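Local coordinates for protein insecticyanin-A (Manduca sexta, PDB 1Z24) that binds the bile pigment biliverdin IX gamma, giving hornworms a blue colour that combines with carotenes to produce their green camouflage, at residues Gly1-Tyr5 / Leu33-Asn37; Met70-Ile76 / Tyr88-Phe94. The contacts are given in a common frame with arbitrary orientation. Residue numbers count along the deposited sequence, not the author numbering.

How the contacts relate
Insecticyanin illustrates how a lipocalin barrel surrounds its pigment with structurally different parts of the fold, a loop at one place and paired strands of the curled sheet at another. Along the chain the two contacts come in series: contact 1 is complete before contact 2 opens. In contact 1 the N-terminal residues, leading into the short strand 3-6, meet the loop that links strands 25-32 and 44-50; in contact 2 strand 66-76 pairs antiparallel with strand 88-94. Their centres lie 21 Å apart, and their nearest atoms, about 7 Å apart, do not touch. What they have in common is the sheet and the biliverdin: contact 1 offers a hydrogen bond from its loop, contact 2 an apolar piece of the barrel wall.

Contact 1 of 2, residues Gly1-Tyr5 / Leu33-Asn37; sequences GDIFY and LPLEN. With BLV (biliverdin IX gamma chromophore), chain B.
Ile3 lays its CD1 against the ring of Pro34, with CD1 3.4 Å from Pro34 CD and 4.3 Å from Leu33 CB. This is a lipocalin barrel, and the contact joins its N-terminal segment to the loop between strands 25-32 and 44-50. Both backbones are extended through Asp2-Ile3 and Leu33-Leu35, until Glu36 (phi/psi -37/-51) turns the loop. The CA atoms of Asp2 and Pro34, 5.4 Å apart, set the register. Asp2, in the m rotamer, leaves its backbone sideways and sends its carboxylate to the loop: Glu36 N donates to Asp2 OD1 at 3.0 Å, with a 151° angle at the hydrogen. Asp2 OD2 is hydrogen-bonded to NE2 of His131 on strand 127-136, so one acid ties the loop to the sheet. Glu36 OE1 stays 3.8 Å from Asp2 OD1, a like-charge approach. Gly1 O touches Pro34 CB at 3.8 Å. Leu35 directs its CA-to-CB bond away from the N-terminal segment, and its CD2 lies 3.6 Å from OA of the biliverdin. The loop thus passes from the N-terminal segment to the pigment, with Leu35 touching both: Asn37 ND2 donates a hydrogen bond to biliverdin OA at 2.8 Å.

Contact 2 of 2, residues Met70-Ile76 / Tyr88-Phe94; sequences MEGDLEI and YVMTFKF. With BLV (biliverdin IX gamma chromophore), chain B.
Between strands 70-76 and 88-94, antiparallel at 161° with axes 4.6 Å apart, Gly72 makes the hollow that Phe92 fills. A CB on Gly72 would collide with Phe92 CD1 and Thr91 O; without it, the ring (chi1 m) brings Phe92 CE1 to 3.5 Å from Gly72 N. Met70 (m, t, p) lies over one face of the ring, CE 3.8 Å from the Phe92 centroid (CH-pi) and SD 4.8 Å from it (Met-aromatic). Met70 CE also meets the edge of Phe94, 4.1 Å from Phe94 CZ. Further along, Leu74 packs against Tyr88 and Met90: Leu74 CD1 lies 3.8 Å from Tyr88 CD1, and Leu74 CG 4.3 Å from Met90 CG. Hydrogen-bonded pairs (Asp73 N to Thr91 O 3.0 Å, Thr91 N to Asp73 O 2.9 Å; Glu75 N to Val89 O 2.9 Å, Val89 N to Glu75 O 2.7 Å) flank the non-hydrogen-bonded, inward-facing Leu74-Met90. Met70 SD, Phe94 CZ and Met90 CE approach biliverdin C1D, CGD and CHB at 3.4, 3.6 and 3.8 Å respectively, forming part of the inner wall of the lipocalin beta-barrel pocket.

Contact 1 of 2, residues Gly1-Tyr5 / Leu33-Asn37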
loop_
_atom_site.group_PDB
_atom_site.type_symbol
_atom_site.label_atom_id
_atom_site.label_comp_id
_atom_site.label_asym_id
_atom_site.label_seq_id
_atom_site.Cartn_x
_atom_site.Cartn_y
_atom_site.Cartn_z
ATOM N N GLY A 1 -13.466 6.730 -16.244
ATOM C CA GLY A 1 -13.706 5.748 -15.192
ATOM C C GLY A 1 -12.896 6.111 -13.956
ATOM O O GLY A 1 -11.893 6.852 -14.044
ATOM N N ASP A 2 -13.333 5.607 -12.810
ATOM C CA ASP A 2 -12.611 5.905 -11.596
ATOM C C ASP A 2 -11.326 5.169 -11.647
ATOM O O ASP A 2 -11.230 4.209 -12.373
ATOM C CB ASP A 2 -13.324 5.466 -10.294
ATOM C CG ASP A 2 -14.526 6.323 -10.024
ATOM O OD1 ASP A 2 -15.030 7.101 -10.788
ATOM O OD2 ASP A 2 -15.005 6.104 -8.891
ATOM N N ILE A 3 -10.365 5.617 -10.866
ATOM C CA ILE A 3 -9.064 4.967 -10.814
ATOM C C ILE A 3 -9.037 3.745 -9.867
ATOM O O ILE A 3 -9.340 3.827 -8.680
ATOM C CB ILE A 3 -7.923 5.950 -10.508
ATOM C CG1 ILE A 3 -7.841 7.015 -11.572
ATOM C CG2 ILE A 3 -6.563 5.257 -10.403
ATOM C CD1 ILE A 3 -7.626 8.344 -10.919
ATOM N N PHE A 4 -8.665 2.587 -10.395
ATOM C CA PHE A 4 -8.583 1.374 -9.594
ATOM C C PHE A 4 -7.176 0.858 -9.586
ATOM O O PHE A 4 -6.406 1.032 -10.513
ATOM C CB PHE A 4 -9.414 0.291 -10.337
ATOM C CG PHE A 4 -10.859 0.261 -9.948
ATOM C CD1 PHE A 4 -11.760 1.110 -10.588
ATOM C CD2 PHE A 4 -11.279 -0.600 -8.931
ATOM C CE1 PHE A 4 -13.105 1.076 -10.219
ATOM C CE2 PHE A 4 -12.607 -0.645 -8.554
ATOM C CZ PHE A 4 -13.506 0.184 -9.222
ATOM N N TYR A 5 -6.837 0.218 -8.538
ATOM C CA TYR A 5 -5.528 -0.366 -8.419
ATOM C C TYR A 5 -5.785 -1.733 -7.826
ATOM O O TYR A 5 -6.796 -1.937 -7.154
ATOM C CB TYR A 5 -4.728 0.373 -7.423
ATOM C CG TYR A 5 -4.441 1.762 -7.813
ATOM C CD1 TYR A 5 -3.369 2.019 -8.670
ATOM C CD2 TYR A 5 -5.189 2.839 -7.333
ATOM C CE1 TYR A 5 -3.020 3.328 -9.039
ATOM C CE2 TYR A 5 -4.832 4.154 -7.671
ATOM C CZ TYR A 5 -3.734 4.399 -8.508
ATOM O OH TYR A 5 -3.349 5.660 -8.881
ATOM N N LEU A 33 -9.631 13.557 -7.946
ATOM C CA LEU A 33 -9.312 12.437 -8.782
ATOM C C LEU A 33 -10.701 12.126 -9.415
ATOM O O LEU A 33 -11.712 12.515 -8.771
ATOM C CB LEU A 33 -8.848 11.209 -8.002
ATOM C CG LEU A 33 -7.454 11.335 -7.360
ATOM C CD1 LEU A 33 -7.031 9.989 -6.791
ATOM C CD2 LEU A 33 -6.393 11.807 -8.303
ATOM N N PRO A 34 -10.786 11.533 -10.605
ATOM C CA PRO A 34 -12.082 11.260 -11.176
ATOM C C PRO A 34 -13.006 10.470 -10.243
ATOM O O PRO A 34 -12.530 9.593 -9.513
ATOM C CB PRO A 34 -11.824 10.271 -12.293
ATOM C CG PRO A 34 -10.385 10.340 -12.630
ATOM C CD PRO A 34 -9.725 11.024 -11.478
ATOM N N LEU A 35 -14.255 10.933 -10.184
ATOM C CA LEU A 35 -15.324 10.369 -9.338
ATOM C C LEU A 35 -16.623 10.455 -10.125
ATOM O O LEU A 35 -17.092 11.578 -10.373
ATOM C CB LEU A 35 -15.370 11.047 -7.955
ATOM C CG LEU A 35 -16.561 10.606 -7.068
ATOM C CD1 LEU A 35 -16.598 9.062 -6.920
ATOM C CD2 LEU A 35 -16.493 11.296 -5.693
ATOM N N GLU A 36 -17.072 9.311 -10.587
ATOM C CA GLU A 36 -18.270 9.264 -11.387
ATOM C C GLU A 36 -19.454 10.187 -11.064
ATOM O O GLU A 36 -19.773 11.018 -11.893
ATOM C CB GLU A 36 -18.921 7.865 -11.402
ATOM C CG GLU A 36 -19.629 7.553 -12.711
ATOM C CD GLU A 36 -18.642 7.483 -13.833
ATOM O OE1 GLU A 36 -17.494 7.109 -13.697
ATOM O OE2 GLU A 36 -19.137 7.893 -14.965
ATOM N N ASN A 37 -19.888 10.204 -9.841
ATOM C CA ASN A 37 -20.992 11.037 -9.489
ATOM C C ASN A 37 -20.715 12.471 -9.617
ATOM O O ASN A 37 -21.652 13.221 -9.618
ATOM C CB ASN A 37 -21.652 10.755 -8.126
ATOM C CG ASN A 37 -20.693 11.042 -6.964
ATOM O OD1 ASN A 37 -19.942 12.012 -6.961
ATOM N ND2 ASN A 37 -20.825 10.288 -5.884
HETATM N NA BLV B . -18.259 11.706 -2.489
HETATM C C1A BLV B . -18.467 10.392 -2.744
HETATM C C2A BLV B . -17.818 9.505 -1.792
HETATM C C3A BLV B . -17.191 10.327 -0.903
HETATM C C4A BLV B . -17.469 11.702 -1.359
HETATM C CMA BLV B . -16.263 9.970 0.320
HETATM O OA BLV B . -19.143 10.010 -3.675
HETATM C CAA BLV B . -17.807 8.031 -1.843
HETATM C CBA BLV B . -16.809 7.733 -2.922
HETATM C CGA BLV B . -16.846 6.236 -3.224
HETATM O O1A BLV B . -16.005 5.483 -2.815
HETATM O O2A BLV B . -17.758 5.801 -3.854
HETATM C CHB BLV B . -16.954 12.828 -0.717
HETATM N NB BLV B . -17.917 14.670 -2.005
HETATM C C1B BLV B . -16.980 14.146 -1.141
HETATM C C2B BLV B . -16.054 15.162 -0.705
HETATM C C3B BLV B . -16.439 16.284 -1.315
HETATM C C4B BLV B . -17.605 15.964 -2.146
HETATM C CMB BLV B . -14.896 14.975 0.262
HETATM C CAB BLV B . -15.783 17.626 -1.193
HETATM C CBB BLV B . -15.694 18.306 -2.383
HETATM C CHC BLV B . -18.307 16.920 -2.893
HETATM N NC BLV B . -20.048 15.753 -4.108
HETATM C C1C BLV B . -19.478 16.868 -3.593
HETATM C C2C BLV B . -20.264 18.070 -3.919
HETATM C C3C BLV B . -21.359 17.742 -4.609
HETATM C C4C BLV B . -21.226 16.234 -4.736
HETATM C CMC BLV B . -19.940 19.407 -3.446
HETATM C CAC BLV B . -22.521 18.544 -5.227
HETATM C CBC BLV B . -23.726 17.964 -5.440
HETATM C CHD BLV B . -22.117 15.392 -5.489
HETATM N ND BLV B . -22.021 13.373 -4.069
HETATM C C1D BLV B . -22.504 14.101 -5.193
HETATM C C2D BLV B . -23.495 13.271 -5.946
HETATM C C3D BLV B . -23.607 12.066 -5.291
HETATM C C4D BLV B . -22.708 12.168 -4.154
HETATM C CMD BLV B . -24.233 13.630 -7.200
HETATM O OD BLV B . -22.573 11.281 -3.346
HETATM C CAD BLV B . -24.479 10.932 -5.658
HETATM C CBD BLV B . -25.681 10.945 -4.732
HETATM C CGD BLV B . -26.550 9.646 -4.906
HETATM O O1D BLV B . -27.489 9.655 -5.637
HETATM O O2D BLV B . -26.271 8.612 -4.327
#

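Contact 2 of 2, residues Met70-Ile76 / Tyr88-Phe94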
loop_
_atom_site.group_PDB
_atom_site.type_symbol
_atom_site.label_atom_id
_atom_site.label_comp_id
_atom_site.label_asym_id
_atom_site.label_seq_id
_atom_site.Cartn_x
_atom_site.Cartn_y
_atom_site.Cartn_z
ATOM N N MET A 70 -27.247 19.006 -2.382
ATOM C CA MET A 70 -27.590 17.939 -1.454
ATOM C C MET A 70 -27.451 18.456 -0.056
ATOM O O MET A 70 -26.475 19.146 0.257
ATOM C CB MET A 70 -26.488 16.867 -1.482
ATOM C CG MET A 70 -26.287 16.206 -2.806
ATOM S SD MET A 70 -24.719 15.298 -2.914
ATOM C CE MET A 70 -25.035 13.768 -2.075
ATOM N N GLU A 71 -28.412 18.110 0.778
ATOM C CA GLU A 71 -28.384 18.522 2.166
ATOM C C GLU A 71 -28.301 17.302 3.054
ATOM O O GLU A 71 -29.033 16.342 2.817
ATOM C CB GLU A 71 -29.640 19.321 2.510
ATOM C CG GLU A 71 -29.862 20.475 1.505
ATOM C CD GLU A 71 -30.899 21.499 1.940
ATOM O OE1 GLU A 71 -30.569 22.524 2.463
ATOM O OE2 GLU A 71 -32.160 21.172 1.729
ATOM N N GLY A 72 -27.406 17.293 4.057
ATOM C CA GLY A 72 -27.332 16.116 4.895
ATOM C C GLY A 72 -26.743 16.432 6.230
ATOM O O GLY A 72 -26.516 17.583 6.543
ATOM N N ASP A 73 -26.500 15.376 6.989
ATOM C CA ASP A 73 -25.943 15.482 8.284
ATOM C C ASP A 73 -24.495 15.114 8.237
ATOM O O ASP A 73 -24.049 14.369 7.371
ATOM C CB ASP A 73 -26.720 14.551 9.218
ATOM C CG ASP A 73 -28.207 14.970 9.339
ATOM O OD1 ASP A 73 -29.136 14.197 9.108
ATOM O OD2 ASP A 73 -28.380 16.229 9.722
ATOM N N LEU A 74 -23.786 15.650 9.192
ATOM C CA LEU A 74 -22.374 15.386 9.278
ATOM C C LEU A 74 -21.990 15.023 10.692
ATOM O O LEU A 74 -22.443 15.655 11.639
ATOM C CB LEU A 74 -21.606 16.661 8.792
ATOM C CG LEU A 74 -20.122 16.365 8.515
ATOM C CD1 LEU A 74 -19.448 17.465 7.725
ATOM C CD2 LEU A 74 -19.346 16.264 9.790
ATOM N N GLU A 75 -21.136 14.035 10.855
ATOM C CA GLU A 75 -20.711 13.655 12.185
ATOM C C GLU A 75 -19.335 13.017 12.136
ATOM O O GLU A 75 -18.907 12.487 11.093
ATOM C CB GLU A 75 -21.703 12.628 12.695
ATOM C CG GLU A 75 -21.897 12.559 14.180
ATOM C CD GLU A 75 -22.708 11.373 14.481
ATOM O OE1 GLU A 75 -22.908 10.958 15.620
ATOM O OE2 GLU A 75 -23.162 10.836 13.362
ATOM N N ILE A 76 -18.650 13.076 13.270
ATOM C CA ILE A 76 -17.363 12.472 13.303
ATOM C C ILE A 76 -17.544 10.967 13.273
ATOM O O ILE A 76 -18.424 10.387 13.934
ATOM C CB ILE A 76 -16.598 12.784 14.595
ATOM C CG1 ILE A 76 -16.335 14.277 14.802
ATOM C CG2 ILE A 76 -15.259 12.015 14.682
ATOM C CD1 ILE A 76 -15.464 14.966 13.750
ATOM N N TYR A 88 -14.889 11.693 8.924
ATOM C CA TYR A 88 -16.264 12.066 9.171
ATOM C C TYR A 88 -17.258 11.374 8.255
ATOM O O TYR A 88 -16.939 10.835 7.193
ATOM C CB TYR A 88 -16.382 13.628 9.223
ATOM C CG TYR A 88 -16.073 14.308 7.921
ATOM C CD1 TYR A 88 -17.079 14.579 6.978
ATOM C CD2 TYR A 88 -14.746 14.619 7.601
ATOM C CE1 TYR A 88 -16.814 15.233 5.766
ATOM C CE2 TYR A 88 -14.451 15.250 6.391
ATOM C CZ TYR A 88 -15.477 15.555 5.492
ATOM O OH TYR A 88 -15.133 16.152 4.304
ATOM N N VAL A 89 -18.496 11.394 8.687
ATOM C CA VAL A 89 -19.560 10.770 7.927
ATOM C C VAL A 89 -20.605 11.792 7.541
ATOM O O VAL A 89 -20.969 12.612 8.378
ATOM C CB VAL A 89 -20.284 9.774 8.821
ATOM C CG1 VAL A 89 -21.396 9.026 8.027
ATOM C CG2 VAL A 89 -19.233 8.897 9.533
ATOM N N MET A 90 -21.043 11.708 6.268
ATOM C CA MET A 90 -22.050 12.557 5.680
ATOM C C MET A 90 -23.188 11.641 5.325
ATOM O O MET A 90 -22.997 10.663 4.620
ATOM C CB MET A 90 -21.515 13.225 4.441
ATOM C CG MET A 90 -20.361 14.148 4.826
ATOM S SD MET A 90 -19.892 15.137 3.373
ATOM C CE MET A 90 -19.191 13.888 2.210
ATOM N N THR A 91 -24.354 11.942 5.855
ATOM C CA THR A 91 -25.466 11.113 5.588
ATOM C C THR A 91 -26.469 11.897 4.844
ATOM O O THR A 91 -26.902 12.997 5.246
ATOM C CB THR A 91 -26.075 10.735 6.902
ATOM O OG1 THR A 91 -25.107 10.015 7.673
ATOM C CG2 THR A 91 -27.327 9.896 6.642
ATOM N N PHE A 92 -26.814 11.299 3.738
ATOM C CA PHE A 92 -27.805 11.856 2.805
ATOM C C PHE A 92 -28.957 10.881 2.551
ATOM O O PHE A 92 -28.747 9.682 2.514
ATOM C CB PHE A 92 -27.189 12.128 1.415
ATOM C CG PHE A 92 -26.117 13.137 1.536
ATOM C CD1 PHE A 92 -26.419 14.491 1.724
ATOM C CD2 PHE A 92 -24.792 12.696 1.530
ATOM C CE1 PHE A 92 -25.378 15.409 1.854
ATOM C CE2 PHE A 92 -23.731 13.605 1.645
ATOM C CZ PHE A 92 -24.058 14.951 1.806
ATOM N N LYS A 93 -30.173 11.380 2.364
ATOM C CA LYS A 93 -31.288 10.487 2.118
ATOM C C LYS A 93 -31.955 10.781 0.793
ATOM O O LYS A 93 -32.252 11.936 0.516
ATOM C CB LYS A 93 -32.324 10.640 3.201
ATOM C CG LYS A 93 -31.825 10.280 4.585
ATOM C CD LYS A 93 -32.786 10.623 5.721
ATOM C CE LYS A 93 -32.347 10.088 7.076
ATOM N NZ LYS A 93 -32.654 11.045 8.154
ATOM N N PHE A 94 -32.179 9.739 -0.027
ATOM C CA PHE A 94 -32.848 9.907 -1.294
ATOM C C PHE A 94 -34.046 9.055 -1.077
ATOM O O PHE A 94 -33.928 7.831 -1.224
ATOM C CB PHE A 94 -31.979 9.290 -2.353
ATOM C CG PHE A 94 -30.700 10.005 -2.321
ATOM C CD1 PHE A 94 -29.684 9.472 -1.529
ATOM C CD2 PHE A 94 -30.519 11.198 -3.032
ATOM C CE1 PHE A 94 -28.444 10.109 -1.460
ATOM C CE2 PHE A 94 -29.277 11.841 -2.972
ATOM C CZ PHE A 94 -28.258 11.292 -2.183
HETATM N NA BLV B . -18.259 11.706 -2.489
HETATM C C1A BLV B . -18.467 10.392 -2.744
HETATM C C2A BLV B . -17.818 9.505 -1.792
HETATM C C3A BLV B . -17.191 10.327 -0.903
HETATM C C4A BLV B . -17.469 11.702 -1.359
HETATM C CMA BLV B . -16.263 9.970 0.320
HETATM O OA BLV B . -19.143 10.010 -3.675
HETATM C CAA BLV B . -17.807 8.031 -1.843
HETATM C CBA BLV B . -16.809 7.733 -2.922
HETATM C CGA BLV B . -16.846 6.236 -3.224
HETATM O O1A BLV B . -16.005 5.483 -2.815
HETATM O O2A BLV B . -17.758 5.801 -3.854
HETATM C CHB BLV B . -16.954 12.828 -0.717
HETATM N NB BLV B . -17.917 14.670 -2.005
HETATM C C1B BLV B . -16.980 14.146 -1.141
HETATM C C2B BLV B . -16.054 15.162 -0.705
HETATM C C3B BLV B . -16.439 16.284 -1.315
HETATM C C4B BLV B . -17.605 15.964 -2.146
HETATM C CMB BLV B . -14.896 14.975 0.262
HETATM C CAB BLV B . -15.783 17.626 -1.193
HETATM C CBB BLV B . -15.694 18.306 -2.383
HETATM C CHC BLV B . -18.307 16.920 -2.893
HETATM N NC BLV B . -20.048 15.753 -4.108
HETATM C C1C BLV B . -19.478 16.868 -3.593
HETATM C C2C BLV B . -20.264 18.070 -3.919
HETATM C C3C BLV B . -21.359 17.742 -4.609
HETATM C C4C BLV B . -21.226 16.234 -4.736
HETATM C CMC BLV B . -19.940 19.407 -3.446
HETATM C CAC BLV B . -22.521 18.544 -5.227
HETATM C CBC BLV B . -23.726 17.964 -5.440
HETATM C CHD BLV B . -22.117 15.392 -5.489
HETATM N ND BLV B . -22.021 13.373 -4.069
HETATM C C1D BLV B . -22.504 14.101 -5.193
HETATM C C2D BLV B . -23.495 13.271 -5.946
HETATM C C3D BLV B . -23.607 12.066 -5.291
HETATM C C4D BLV B . -22.708 12.168 -4.154
HETATM C CMD BLV B . -24.233 13.630 -7.200
HETATM O OD BLV B . -22.573 11.281 -3.346
HETATM C CAD BLV B . -24.479 10.932 -5.658
HETATM C CBD BLV B . -25.681 10.945 -4.732
HETATM C CGD BLV B . -26.550 9.646 -4.906
HETATM O O1D BLV B . -27.489 9.655 -5.637
HETATM O O2D BLV B . -26.271 8.612 -4.327
#